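Local coordinates for protein ornithine aminotransferase (Plasmodium falciparum, PDB 3LG0) that catalyses, as a pyridoxal-phosphate-dependent homodimer, the transfer of the delta-amino group of ornithine to 2-oxoglutarate, giving L-glutamate and its semialdehyde, at residues Asn24-Pro29 with Asn360-Cys365; Lys139-Asn144 with Cys195-Glu200; Val177-Leu182 with Asp213-Gly218; Ala351-Asn356 with His379-Arg384. All coordinates share one frame; numbering follows the deposited sequence.

Interaction 1: Asn24-Pro29 with Asn360-Cys365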
loop_
_atom_site.group_PDB
_atom_site.type_symbol
_atom_site.label_atom_id
_atom_site.label_comp_id
_atom_site.label_asym_id
_atom_site.label_seq_id
_atom_site.Cartn_x
_atom_site.Cartn_y
_atom_site.Cartn_z
ATOM N N ASN A 24 16.434 2.643 7.723
ATOM C CA ASN A 24 15.558 3.806 7.662
ATOM C C ASN A 24 14.573 3.911 8.827
ATOM O O ASN A 24 13.830 4.878 8.918
ATOM C CB ASN A 24 14.832 3.883 6.308
ATOM C CG ASN A 24 13.986 2.653 6.028
ATOM O OD1 ASN A 24 14.351 1.538 6.390
ATOM N ND2 ASN A 24 12.861 2.852 5.373
ATOM N N TYR A 25 14.570 2.920 9.713
ATOM C CA TYR A 25 13.724 2.983 10.898
ATOM C C TYR A 25 14.534 2.869 12.172
ATOM O O TYR A 25 15.666 2.415 12.146
ATOM C CB TYR A 25 12.661 1.896 10.861
ATOM C CG TYR A 25 11.633 2.120 9.782
ATOM C CD1 TYR A 25 10.565 2.996 9.986
ATOM C CD2 TYR A 25 11.716 1.456 8.569
ATOM C CE1 TYR A 25 9.612 3.204 9.001
ATOM C CE2 TYR A 25 10.761 1.657 7.579
ATOM C CZ TYR A 25 9.715 2.536 7.804
ATOM O OH TYR A 25 8.771 2.756 6.826
ATOM N N ASP A 26 13.937 3.265 13.288
ATOM C CA ASP A 26 14.638 3.306 14.567
ATOM C C ASP A 26 13.814 2.643 15.673
ATOM O O ASP A 26 13.337 3.320 16.574
ATOM C CB ASP A 26 14.906 4.766 14.940
ATOM C CG ASP A 26 15.719 4.904 16.203
ATOM O OD1 ASP A 26 16.577 4.027 16.447
ATOM O OD2 ASP A 26 15.499 5.886 16.949
ATOM N N PRO A 27 13.635 1.315 15.604
ATOM C CA PRO A 27 12.723 0.632 16.522
ATOM C C PRO A 27 13.292 0.510 17.929
ATOM O O PRO A 27 14.489 0.524 18.117
ATOM C CB PRO A 27 12.599 -0.772 15.925
ATOM C CG PRO A 27 13.383 -0.764 14.642
ATOM C CD PRO A 27 14.331 0.375 14.719
ATOM N N ILE A 28 12.410 0.379 18.901
ATOM C CA ILE A 28 12.778 -0.086 20.225
ATOM C C ILE A 28 13.394 -1.484 20.087
ATOM O O ILE A 28 12.908 -2.318 19.306
ATOM C CB ILE A 28 11.518 -0.131 21.139
ATOM C CG1 ILE A 28 11.105 1.282 21.567
ATOM C CG2 ILE A 28 11.739 -0.987 22.360
ATOM C CD1 ILE A 28 12.198 2.018 22.295
ATOM N N PRO A 29 14.469 -1.753 20.845
ATOM C CA PRO A 29 15.162 -3.043 20.755
ATOM C C PRO A 29 14.388 -4.202 21.389
ATOM O O PRO A 29 14.807 -4.740 22.408
ATOM C CB PRO A 29 16.463 -2.808 21.539
ATOM C CG PRO A 29 16.480 -1.381 21.909
ATOM C CD PRO A 29 15.076 -0.879 21.852
ATOM N N ASN A 360 14.612 11.953 29.049
ATOM C CA ASN A 360 14.698 11.478 27.688
ATOM C C ASN A 360 13.607 10.442 27.475
ATOM O O ASN A 360 13.518 9.467 28.216
ATOM C CB ASN A 360 16.069 10.879 27.407
ATOM C CG ASN A 360 16.177 10.351 26.000
ATOM O OD1 ASN A 360 15.683 9.264 25.697
ATOM N ND2 ASN A 360 16.804 11.131 25.119
ATOM N N VAL A 361 12.770 10.664 26.465
ATOM C CA VAL A 361 11.557 9.865 26.296
ATOM C C VAL A 361 11.841 8.484 25.701
ATOM O O VAL A 361 11.133 7.514 25.987
ATOM C CB VAL A 361 10.484 10.634 25.483
ATOM C CG1 VAL A 361 9.245 9.814 25.349
ATOM C CG2 VAL A 361 10.133 11.927 26.183
ATOM N N TRP A 362 12.880 8.399 24.880
ATOM C CA TRP A 362 13.373 7.110 24.420
ATOM C C TRP A 362 13.668 6.219 25.628
ATOM O O TRP A 362 13.218 5.065 25.678
ATOM C CB TRP A 362 14.633 7.298 23.566
ATOM C CG TRP A 362 15.268 6.020 23.070
ATOM C CD1 TRP A 362 16.353 5.381 23.604
ATOM C CD2 TRP A 362 14.871 5.244 21.930
ATOM N NE1 TRP A 362 16.651 4.259 22.872
ATOM C CE2 TRP A 362 15.761 4.151 21.837
ATOM C CE3 TRP A 362 13.852 5.368 20.977
ATOM C CZ2 TRP A 362 15.660 3.182 20.835
ATOM C CZ3 TRP A 362 13.749 4.394 19.979
ATOM C CH2 TRP A 362 14.651 3.321 19.918
ATOM N N ASP A 363 14.398 6.756 26.613
ATOM C CA ASP A 363 14.728 5.982 27.820
ATOM C C ASP A 363 13.482 5.541 28.581
ATOM O O ASP A 363 13.421 4.432 29.111
ATOM C CB ASP A 363 15.677 6.758 28.743
ATOM C CG ASP A 363 17.050 6.978 28.119
ATOM O OD1 ASP A 363 17.451 6.178 27.244
ATOM O OD2 ASP A 363 17.734 7.957 28.490
ATOM N N ILE A 364 12.477 6.409 28.622
ATOM C CA ILE A 364 11.202 6.051 29.239
ATOM C C ILE A 364 10.587 4.830 28.553
ATOM O O ILE A 364 10.149 3.895 29.221
ATOM C CB ILE A 364 10.217 7.248 29.252
ATOM C CG1 ILE A 364 10.776 8.381 30.121
ATOM C CG2 ILE A 364 8.843 6.808 29.743
ATOM C CD1 ILE A 364 9.962 9.657 30.077
ATOM N N CYS A 365 10.588 4.829 27.221
ATOM C CA CYS A 365 10.068 3.698 26.454
ATOM C C CYS A 365 10.871 2.427 26.708
ATOM O O CYS A 365 10.308 1.346 26.870
ATOM C CB CYS A 365 10.042 4.022 24.951
ATOM S SG CYS A 365 8.883 5.327 24.523
#
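Tyr25 faces the dimer partner: its hydroxyl hydrogen-bonds Thr292 of the second subunit, and its ring meets His289 of that chain edge-to-face. One residue on, Asp26 reaches Trp362. With CG anti to the backbone N (chi1 -176°), the carboxylate meets the indole tip to tip and nearly coplanar with it, OD2 standing 3.8 Å from Trp362 CZ3; the same oxygen has a long, weak ion pair with Arg376. Pro27 meets the indole through its carbonyl: Pro27 O lies in the indole plane, at the edge, 3.3 Å from Trp362 CH2. The loop, between helix 10-20 and strand 31-36 of this class-III aminotransferase, packs here against the first turns of helix 361-370. Asn360 N-caps that helix, its OD1 accepting from Asp363 N at 3.0 Å. The indole swings out from the first turn, CG anti to the backbone N (chi1 178°). Ile28 then covers one face of it, in a CH-pi contact: CD1 is 3.7 Å from the centroid of the Trp362 six-membered ring, 14° off the normal. That methyl also rests on the helix itself, 4.0 Å from Cys365 CB. Pro29 brings CD obliquely to the indole, 4.2 Å from Trp362 CZ2.

Interaction 2: Lys139-Asn144 with Cys195-Glu200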
loop_
_atom_site.group_PDB
_atom_site.type_symbol
_atom_site.label_atom_id
_atom_site.label_comp_id
_atom_site.label_asym_id
_atom_site.label_seq_id
_atom_site.Cartn_x
_atom_site.Cartn_y
_atom_site.Cartn_z
ATOM N N LYS A 139 -8.009 24.983 -3.129
ATOM C CA LYS A 139 -7.204 24.973 -1.924
ATOM C C LYS A 139 -7.816 24.073 -0.865
ATOM O O LYS A 139 -9.031 24.040 -0.700
ATOM C CB LYS A 139 -7.052 26.396 -1.380
ATOM C CG LYS A 139 -6.113 27.262 -2.182
ATOM C CD LYS A 139 -6.119 28.698 -1.678
ATOM C CE LYS A 139 -5.173 29.565 -2.502
ATOM N NZ LYS A 139 -5.476 29.523 -3.968
ATOM N N ILE A 140 -6.967 23.336 -0.160
ATOM C CA ILE A 140 -7.407 22.509 0.955
ATOM C C ILE A 140 -6.825 23.046 2.259
ATOM O O ILE A 140 -5.634 23.351 2.362
ATOM C CB ILE A 140 -6.968 21.032 0.798
ATOM C CG1 ILE A 140 -7.551 20.413 -0.468
ATOM C CG2 ILE A 140 -7.363 20.216 2.046
ATOM C CD1 ILE A 140 -6.890 19.080 -0.849
ATOM N N ILE A 141 -7.670 23.152 3.264
ATOM C CA ILE A 141 -7.217 23.582 4.569
ATOM C C ILE A 141 -6.875 22.364 5.429
ATOM O O ILE A 141 -7.658 21.424 5.508
ATOM C CB ILE A 141 -8.316 24.409 5.262
ATOM C CG1 ILE A 141 -8.614 25.671 4.447
ATOM C CG2 ILE A 141 -7.916 24.744 6.695
ATOM C CD1 ILE A 141 -9.890 26.371 4.858
ATOM N N VAL A 142 -5.708 22.385 6.063
ATOM C CA VAL A 142 -5.355 21.356 7.030
ATOM C C VAL A 142 -4.873 21.984 8.318
ATOM O O VAL A 142 -4.602 23.182 8.372
ATOM C CB VAL A 142 -4.254 20.452 6.496
ATOM C CG1 VAL A 142 -4.810 19.551 5.410
ATOM C CG2 VAL A 142 -3.092 21.295 5.968
ATOM N N CYS A 143 -4.765 21.179 9.364
ATOM C CA CYS A 143 -4.268 21.707 10.623
ATOM C C CYS A 143 -2.763 21.663 10.729
ATOM O O CYS A 143 -2.099 20.879 10.050
ATOM C CB CYS A 143 -4.913 21.026 11.802
ATOM S SG CYS A 143 -6.604 21.509 11.918
ATOM N N ASN A 144 -2.246 22.501 11.620
ATOM C CA ASN A 144 -0.849 22.911 11.603
ATOM C C ASN A 144 0.190 21.852 11.966
ATOM O O ASN A 144 1.106 21.575 11.183
ATOM C CB ASN A 144 -0.665 24.147 12.487
ATOM C CG ASN A 144 0.098 25.245 11.786
ATOM O OD1 ASN A 144 1.041 24.981 11.042
ATOM N ND2 ASN A 144 -0.316 26.488 12.004
ATOM N N CYS A 195 -11.895 24.200 -1.170
ATOM C CA CYS A 195 -12.829 23.119 -1.491
ATOM C C CYS A 195 -13.094 22.206 -0.285
ATOM O O CYS A 195 -14.160 21.583 -0.178
ATOM C CB CYS A 195 -12.310 22.295 -2.678
ATOM S SG CYS A 195 -10.669 21.542 -2.367
ATOM N N ALA A 196 -12.121 22.123 0.620
ATOM C CA ALA A 196 -12.244 21.206 1.750
ATOM C C ALA A 196 -11.404 21.583 2.960
ATOM O O ALA A 196 -10.380 22.256 2.853
ATOM C CB ALA A 196 -11.927 19.763 1.313
ATOM N N PHE A 197 -11.856 21.106 4.108
ATOM C CA PHE A 197 -11.100 21.147 5.346
ATOM C C PHE A 197 -10.910 19.695 5.801
ATOM O O PHE A 197 -11.884 18.997 6.111
ATOM C CB PHE A 197 -11.875 21.934 6.404
ATOM C CG PHE A 197 -11.210 21.978 7.753
ATOM C CD1 PHE A 197 -9.859 22.245 7.867
ATOM C CD2 PHE A 197 -11.949 21.782 8.907
ATOM C CE1 PHE A 197 -9.249 22.295 9.112
ATOM C CE2 PHE A 197 -11.346 21.831 10.154
ATOM C CZ PHE A 197 -9.992 22.093 10.255
ATOM N N ILE A 198 -9.660 19.240 5.825
ATOM C CA ILE A 198 -9.365 17.865 6.245
ATOM C C ILE A 198 -8.735 17.875 7.635
ATOM O O ILE A 198 -7.733 18.546 7.871
ATOM C CB ILE A 198 -8.484 17.134 5.223
ATOM C CG1 ILE A 198 -9.124 17.237 3.835
ATOM C CG2 ILE A 198 -8.306 15.685 5.636
ATOM C CD1 ILE A 198 -8.319 16.676 2.693
ATOM N N VAL A 199 -9.360 17.160 8.555
ATOM C CA VAL A 199 -9.025 17.291 9.963
ATOM C C VAL A 199 -9.270 15.984 10.720
ATOM O O VAL A 199 -10.164 15.209 10.368
ATOM C CB VAL A 199 -9.866 18.413 10.608
ATOM C CG1 VAL A 199 -11.304 17.997 10.651
ATOM C CG2 VAL A 199 -9.365 18.750 12.004
ATOM N N GLU A 200 -8.472 15.766 11.768
ATOM C CA GLU A 200 -8.556 14.597 12.635
ATOM C C GLU A 200 -9.391 14.900 13.880
ATOM O O GLU A 200 -9.205 15.940 14.496
ATOM C CB GLU A 200 -7.152 14.221 13.103
ATOM C CG GLU A 200 -6.391 13.221 12.251
ATOM C CD GLU A 200 -5.298 12.515 13.059
ATOM O OE1 GLU A 200 -5.508 11.350 13.529
ATOM O OE2 GLU A 200 -4.241 13.160 13.259
#
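Three backbone hydrogen bonds tie strand 139-143 to strand 195-199. Cys195 N gives to Lys139 O at 2.9 Å; Ile141 then uses both of its polar backbone atoms, its N donating to Ala196 O (2.9 Å, 172° at the hydrogen) and its O accepting from Ile198 N at 3.0 Å. All three donors lie close to the axis of the carbonyl they use. Ile141 and Phe197 thus form a regular parallel bridge, with both side chains on one face of the sheet. The strands run 18° from parallel and are neighbours in the seven-stranded mixed sheet of the large, cofactor-binding domain, as in other fold-type I aminotransferases; 174-177 flanks one, 229-233 the other. Apolar contacts clothe both faces. The Ile141 and Phe197 side chains cross obliquely, Ile141 CG2 3.4 Å from Phe197 CD1, on the face covered by Leu185 and Val219, while Ile140 CG2 meets Ile198 CD1 at 3.7 Å on the face under Tyr120 of helix 112-129. The sulfur contact comes last: Cys143 SG approaches the edge of the Phe197 ring, 3.8 Å from CZ, and also touches Val199 CG2 at 3.9 Å. Val199 CB in turn lies over a face of that ring, offset toward its rim.

Interaction 3: Val177-Leu182 with Asp213-Gly218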
loop_
_atom_site.group_PDB
_atom_site.type_symbol
_atom_site.label_atom_id
_atom_site.label_comp_id
_atom_site.label_asym_id
_atom_site.label_seq_id
_atom_site.Cartn_x
_atom_site.Cartn_y
_atom_site.Cartn_z
ATOM N N VAL A 177 -4.040 26.014 9.312
ATOM C CA VAL A 177 -4.564 26.712 10.466
ATOM C C VAL A 177 -4.264 25.934 11.746
ATOM O O VAL A 177 -4.047 24.725 11.714
ATOM C CB VAL A 177 -6.080 26.885 10.364
ATOM C CG1 VAL A 177 -6.440 27.709 9.135
ATOM C CG2 VAL A 177 -6.771 25.519 10.347
ATOM N N PRO A 178 -4.245 26.632 12.886
ATOM C CA PRO A 178 -4.071 25.932 14.161
ATOM C C PRO A 178 -5.264 25.034 14.452
ATOM O O PRO A 178 -6.384 25.354 14.058
ATOM C CB PRO A 178 -4.019 27.076 15.182
ATOM C CG PRO A 178 -3.569 28.264 14.393
ATOM C CD PRO A 178 -4.192 28.096 13.036
ATOM N N TYR A 179 -5.010 23.924 15.138
ATOM C CA TYR A 179 -6.049 23.021 15.597
ATOM C C TYR A 179 -6.908 23.687 16.668
ATOM O O TYR A 179 -6.415 24.494 17.453
ATOM C CB TYR A 179 -5.400 21.762 16.193
ATOM C CG TYR A 179 -6.350 20.594 16.396
ATOM C CD1 TYR A 179 -6.906 19.926 15.308
ATOM C CD2 TYR A 179 -6.662 20.147 17.661
ATOM C CE1 TYR A 179 -7.770 18.863 15.486
ATOM C CE2 TYR A 179 -7.512 19.084 17.847
ATOM C CZ TYR A 179 -8.068 18.446 16.759
ATOM O OH TYR A 179 -8.921 17.375 16.945
ATOM N N ASP A 180 -8.189 23.334 16.698
ATOM C CA ASP A 180 -9.091 23.753 17.770
ATOM C C ASP A 180 -9.271 25.272 17.829
ATOM O O ASP A 180 -9.551 25.830 18.893
ATOM C CB ASP A 180 -8.591 23.246 19.118
ATOM C CG ASP A 180 -9.702 23.126 20.146
ATOM O OD1 ASP A 180 -10.852 23.497 19.835
ATOM O OD2 ASP A 180 -9.433 22.646 21.268
ATOM N N ASP A 181 -9.105 25.926 16.680
ATOM C CA ASP A 181 -9.239 27.370 16.573
ATOM C C ASP A 181 -10.282 27.750 15.513
ATOM O O ASP A 181 -9.946 27.934 14.341
ATOM C CB ASP A 181 -7.882 27.988 16.235
ATOM C CG ASP A 181 -7.919 29.507 16.185
ATOM O OD1 ASP A 181 -9.029 30.081 16.252
ATOM O OD2 ASP A 181 -6.834 30.129 16.076
ATOM N N LEU A 182 -11.542 27.869 15.933
ATOM C CA LEU A 182 -12.638 28.190 15.014
ATOM C C LEU A 182 -12.458 29.539 14.311
ATOM O O LEU A 182 -12.912 29.727 13.179
ATOM C CB LEU A 182 -13.975 28.153 15.749
ATOM C CG LEU A 182 -14.444 26.767 16.184
ATOM C CD1 LEU A 182 -15.630 26.871 17.105
ATOM C CD2 LEU A 182 -14.787 25.925 14.973
ATOM N N ASP A 213 -14.871 20.649 23.318
ATOM C CA ASP A 213 -16.158 20.066 22.918
ATOM C C ASP A 213 -16.913 20.904 21.880
ATOM O O ASP A 213 -17.710 20.373 21.099
ATOM C CB ASP A 213 -17.048 19.827 24.141
ATOM C CG ASP A 213 -16.543 18.699 25.012
ATOM O OD1 ASP A 213 -16.010 17.717 24.456
ATOM O OD2 ASP A 213 -16.678 18.794 26.250
ATOM N N SER A 214 -16.650 22.206 21.877
ATOM C CA SER A 214 -17.319 23.118 20.967
ATOM C C SER A 214 -16.793 23.037 19.531
ATOM O O SER A 214 -17.514 23.348 18.589
ATOM C CB SER A 214 -17.173 24.553 21.476
ATOM O OG SER A 214 -15.812 24.956 21.456
ATOM N N TYR A 215 -15.540 22.621 19.373
ATOM C CA TYR A 215 -14.831 22.736 18.100
ATOM C C TYR A 215 -15.545 22.112 16.900
ATOM O O TYR A 215 -15.844 22.801 15.922
ATOM C CB TYR A 215 -13.432 22.145 18.230
ATOM C CG TYR A 215 -12.557 22.345 17.025
ATOM C CD1 TYR A 215 -12.329 23.615 16.517
ATOM C CD2 TYR A 215 -11.939 21.265 16.403
ATOM C CE1 TYR A 215 -11.512 23.808 15.407
ATOM C CE2 TYR A 215 -11.117 21.449 15.303
ATOM C CZ TYR A 215 -10.906 22.722 14.812
ATOM O OH TYR A 215 -10.087 22.924 13.723
ATOM N N PHE A 216 -15.810 20.813 16.967
ATOM C CA PHE A 216 -16.336 20.121 15.799
ATOM C C PHE A 216 -17.757 20.528 15.414
ATOM O O PHE A 216 -18.046 20.689 14.226
ATOM C CB PHE A 216 -16.153 18.607 15.912
ATOM C CG PHE A 216 -14.782 18.148 15.481
ATOM C CD1 PHE A 216 -13.755 18.004 16.407
ATOM C CD2 PHE A 216 -14.506 17.914 14.142
ATOM C CE1 PHE A 216 -12.487 17.612 16.009
ATOM C CE2 PHE A 216 -13.240 17.522 13.734
ATOM C CZ PHE A 216 -12.229 17.371 14.667
ATOM N N PRO A 217 -18.638 20.711 16.412
ATOM C CA PRO A 217 -19.963 21.272 16.114
ATOM C C PRO A 217 -19.842 22.576 15.313
ATOM O O PRO A 217 -20.623 22.818 14.396
ATOM C CB PRO A 217 -20.546 21.530 17.503
ATOM C CG PRO A 217 -19.890 20.489 18.381
ATOM C CD PRO A 217 -18.491 20.343 17.835
ATOM N N GLY A 218 -18.838 23.384 15.634
ATOM C CA GLY A 218 -18.580 24.607 14.900
ATOM C C GLY A 218 -17.857 24.414 13.578
ATOM O O GLY A 218 -17.951 25.255 12.681
#
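The Tyr215 ring is the centrepiece, and the backbone of a type II turn from Pro178 to Asp181 lies across it. This turn links strand 174-177 to helix 182-189 and packs on the first turn of helix 215-226. In a CH-pi contact Asp180 CA sits over the ring centre, 3.5 Å from the Tyr215 centroid and 15° off the normal. Asp180 is the third residue of the turn, and its positive phi of 63° is what a type II turn needs there; its OD1 comes within 3.3 Å of Tyr215 CB and is hydrogen-bonded to Ser212 OG. Among the aromatic contacts, Tyr215 points an edge at the face of Tyr179, with centroids 5.5 Å apart and planes at 58°. The Tyr179 hydroxyl passes on to the edge of Phe216, OH to CE1 3.7 Å, and hydrogen-bonds Glu200 O. Leu182, the first residue of helix 182-189, adds apolar packing: CD2 lies 3.7 Å from Tyr215 CD1 and equally 3.7 Å from Gly218 C, against bare backbone. Asp181 OD1 caps helix 182-189 at Ala184 N. No hydrogen bond joins the segments directly, so the contact probably rests on dispersion and ring contacts.

Interaction 4: Ala351-Asn356 with His379-Arg384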
loop_
_atom_site.group_PDB
_atom_site.type_symbol
_atom_site.label_atom_id
_atom_site.label_comp_id
_atom_site.label_asym_id
_atom_site.label_seq_id
_atom_site.Cartn_x
_atom_site.Cartn_y
_atom_site.Cartn_z
ATOM N N ALA A 351 -2.202 9.167 25.872
ATOM C CA ALA A 351 -0.801 9.539 25.779
ATOM C C ALA A 351 -0.359 10.217 27.072
ATOM O O ALA A 351 -1.177 10.731 27.827
ATOM C CB ALA A 351 -0.578 10.451 24.585
ATOM N N ILE A 352 0.937 10.184 27.344
ATOM C CA ILE A 352 1.483 10.986 28.419
ATOM C C ILE A 352 2.509 11.880 27.780
ATOM O O ILE A 352 3.402 11.395 27.099
ATOM C CB ILE A 352 2.157 10.138 29.520
ATOM C CG1 ILE A 352 1.154 9.190 30.172
ATOM C CG2 ILE A 352 2.762 11.041 30.580
ATOM C CD1 ILE A 352 1.777 8.282 31.223
ATOM N N GLU A 353 2.377 13.185 27.964
ATOM C CA GLU A 353 3.421 14.099 27.522
ATOM C C GLU A 353 4.377 14.360 28.683
ATOM O O GLU A 353 3.930 14.584 29.785
ATOM C CB GLU A 353 2.831 15.413 27.025
ATOM C CG GLU A 353 3.890 16.459 26.761
ATOM C CD GLU A 353 3.367 17.679 26.034
ATOM O OE1 GLU A 353 2.181 17.689 25.636
ATOM O OE2 GLU A 353 4.157 18.629 25.842
ATOM N N PHE A 354 5.684 14.305 28.423
ATOM C CA PHE A 354 6.713 14.506 29.446
ATOM C C PHE A 354 7.423 15.838 29.250
ATOM O O PHE A 354 7.451 16.368 28.142
ATOM C CB PHE A 354 7.746 13.364 29.402
ATOM C CG PHE A 354 7.194 12.044 29.834
ATOM C CD1 PHE A 354 7.184 11.687 31.178
ATOM C CD2 PHE A 354 6.646 11.175 28.901
ATOM C CE1 PHE A 354 6.649 10.481 31.576
ATOM C CE2 PHE A 354 6.106 9.974 29.289
ATOM C CZ PHE A 354 6.112 9.615 30.631
ATOM N N LYS A 355 7.995 16.370 30.325
ATOM C CA LYS A 355 8.859 17.547 30.236
ATOM C C LYS A 355 10.203 17.110 29.645
ATOM O O LYS A 355 11.082 16.617 30.368
ATOM C CB LYS A 355 9.092 18.201 31.621
ATOM C CG LYS A 355 7.915 18.171 32.596
ATOM C CD LYS A 355 7.050 19.398 32.499
ATOM C CE LYS A 355 7.302 20.356 33.644
ATOM N NZ LYS A 355 6.743 19.843 34.931
ATOM N N ASN A 356 10.375 17.291 28.338
ATOM C CA ASN A 356 11.574 16.777 27.671
ATOM C C ASN A 356 12.880 17.448 28.119
ATOM O O ASN A 356 13.968 17.022 27.729
ATOM C CB ASN A 356 11.431 16.843 26.145
ATOM C CG ASN A 356 11.193 18.249 25.651
ATOM O OD1 ASN A 356 10.491 19.032 26.290
ATOM N ND2 ASN A 356 11.775 18.580 24.505
ATOM N N HIS A 379 7.665 12.539 18.430
ATOM C CA HIS A 379 8.450 13.726 18.704
ATOM C C HIS A 379 9.286 13.488 19.954
ATOM O O HIS A 379 9.611 12.349 20.293
ATOM C CB HIS A 379 7.540 14.940 18.879
ATOM C CG HIS A 379 6.636 15.182 17.709
ATOM N ND1 HIS A 379 7.090 15.182 16.406
ATOM C CD2 HIS A 379 5.304 15.426 17.642
ATOM C CE1 HIS A 379 6.080 15.415 15.588
ATOM N NE2 HIS A 379 4.986 15.570 16.313
ATOM N N ASP A 380 9.623 14.558 20.653
ATOM C CA ASP A 380 10.563 14.444 21.754
ATOM C C ASP A 380 9.874 14.302 23.117
ATOM O O ASP A 380 10.539 14.157 24.137
ATOM C CB ASP A 380 11.465 15.679 21.764
ATOM C CG ASP A 380 11.746 16.211 20.367
ATOM O OD1 ASP A 380 11.916 15.387 19.443
ATOM O OD2 ASP A 380 11.800 17.450 20.195
ATOM N N LYS A 381 8.547 14.346 23.137
ATOM C CA LYS A 381 7.841 14.617 24.381
ATOM C C LYS A 381 6.804 13.580 24.788
ATOM O O LYS A 381 6.624 13.330 25.968
ATOM C CB LYS A 381 7.144 15.979 24.288
ATOM C CG LYS A 381 7.951 17.070 23.614
ATOM C CD LYS A 381 7.081 18.279 23.313
ATOM C CE LYS A 381 7.773 19.231 22.352
ATOM N NZ LYS A 381 6.801 20.156 21.700
ATOM N N THR A 382 6.108 13.000 23.815
ATOM C CA THR A 382 4.893 12.248 24.096
ATOM C C THR A 382 5.028 10.744 23.877
ATOM O O THR A 382 5.623 10.303 22.908
ATOM C CB THR A 382 3.684 12.807 23.289
ATOM O OG1 THR A 382 3.463 14.178 23.643
ATOM C CG2 THR A 382 2.428 12.044 23.625
ATOM N N VAL A 383 4.483 9.968 24.811
ATOM C CA VAL A 383 4.462 8.514 24.715
ATOM C C VAL A 383 3.025 8.084 24.442
ATOM O O VAL A 383 2.090 8.544 25.092
ATOM C CB VAL A 383 4.989 7.855 26.008
ATOM C CG1 VAL A 383 4.703 6.363 26.020
ATOM C CG2 VAL A 383 6.480 8.108 26.168
ATOM N N ARG A 384 2.860 7.206 23.459
ATOM C CA ARG A 384 1.558 6.712 23.026
ATOM C C ARG A 384 1.056 5.606 23.969
ATOM O O ARG A 384 1.799 4.702 24.358
ATOM C CB ARG A 384 1.697 6.195 21.587
ATOM C CG ARG A 384 0.426 5.721 20.910
ATOM C CD ARG A 384 -0.586 6.838 20.755
ATOM N NE ARG A 384 -0.139 7.929 19.882
ATOM C CZ ARG A 384 -0.411 8.004 18.583
ATOM N NH1 ARG A 384 -1.088 7.037 17.996
ATOM N NH2 ARG A 384 0.006 9.035 17.867
#
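Strands 351-354 and 382-384 run antiparallel and are closest knit around Ile352 and Val383, a hydrogen-bonded pair: Val383 N gives to Ile352 O at 2.9 Å (174°), and Ile352 N to Val383 O at 3.0 Å. Phe354 N adds a bond of 2.8 Å to Lys381 O, coming in from above the carbonyl plane. Side chains fill in tightly on both faces. The Phe354 and Val383 side chains cross obliquely, Phe354 CE2 3.7 Å from Val383 CG2, while Thr382, its CG2 anti to the backbone N, sets that methyl 3.5 Å from Ala351 CB on the other face. Toward the loop at 379-381 the contact loosens. Glu353 and Lys381 lie side by side and extended, pointing the same way, yet Glu353 OE2 stays 5.1 Å from Lys381 NZ; the other oxygen, OE1, makes a salt bridge with Arg344. Asn356 lies along the exposed Lys381 chain, CG to CG 4.0 Å, and brings CB to Asp380 O, 3.5 Å away, in an exposed, poorly ordered residue. The pair forms part of a seven-stranded mixed sheet: strand 340-346 borders 349-354, strand 373-378 borders 382-385, and helix 361-370 packs on the Val383 face through Val361, Cys365 and Phe368.

The four contacts fall into two pairs. Interactions 1 and 4 have centres about 12 Å apart and are joined by helix 361-370, which carries the second segment of interaction 1 and packs on interaction 4: Ile364 CD1 lies 3.6 Å from Phe354 CD1, so the helix carrying Trp362 on one side packs against the sheet on another. Interactions 2 and 3 are equally close, their centres also about 12 Å apart; Val142 O and Val177 N, 3.0 Å apart, probably hydrogen-bond, carrying the sheet of interaction 2 into the turn of interaction 3. Between the pairs, interactions 1 and 3 are furthest apart, about 33 Å between centres. All four lie away from Lys262, the probable pyridoxal-phosphate lysine, unmodified in this structure.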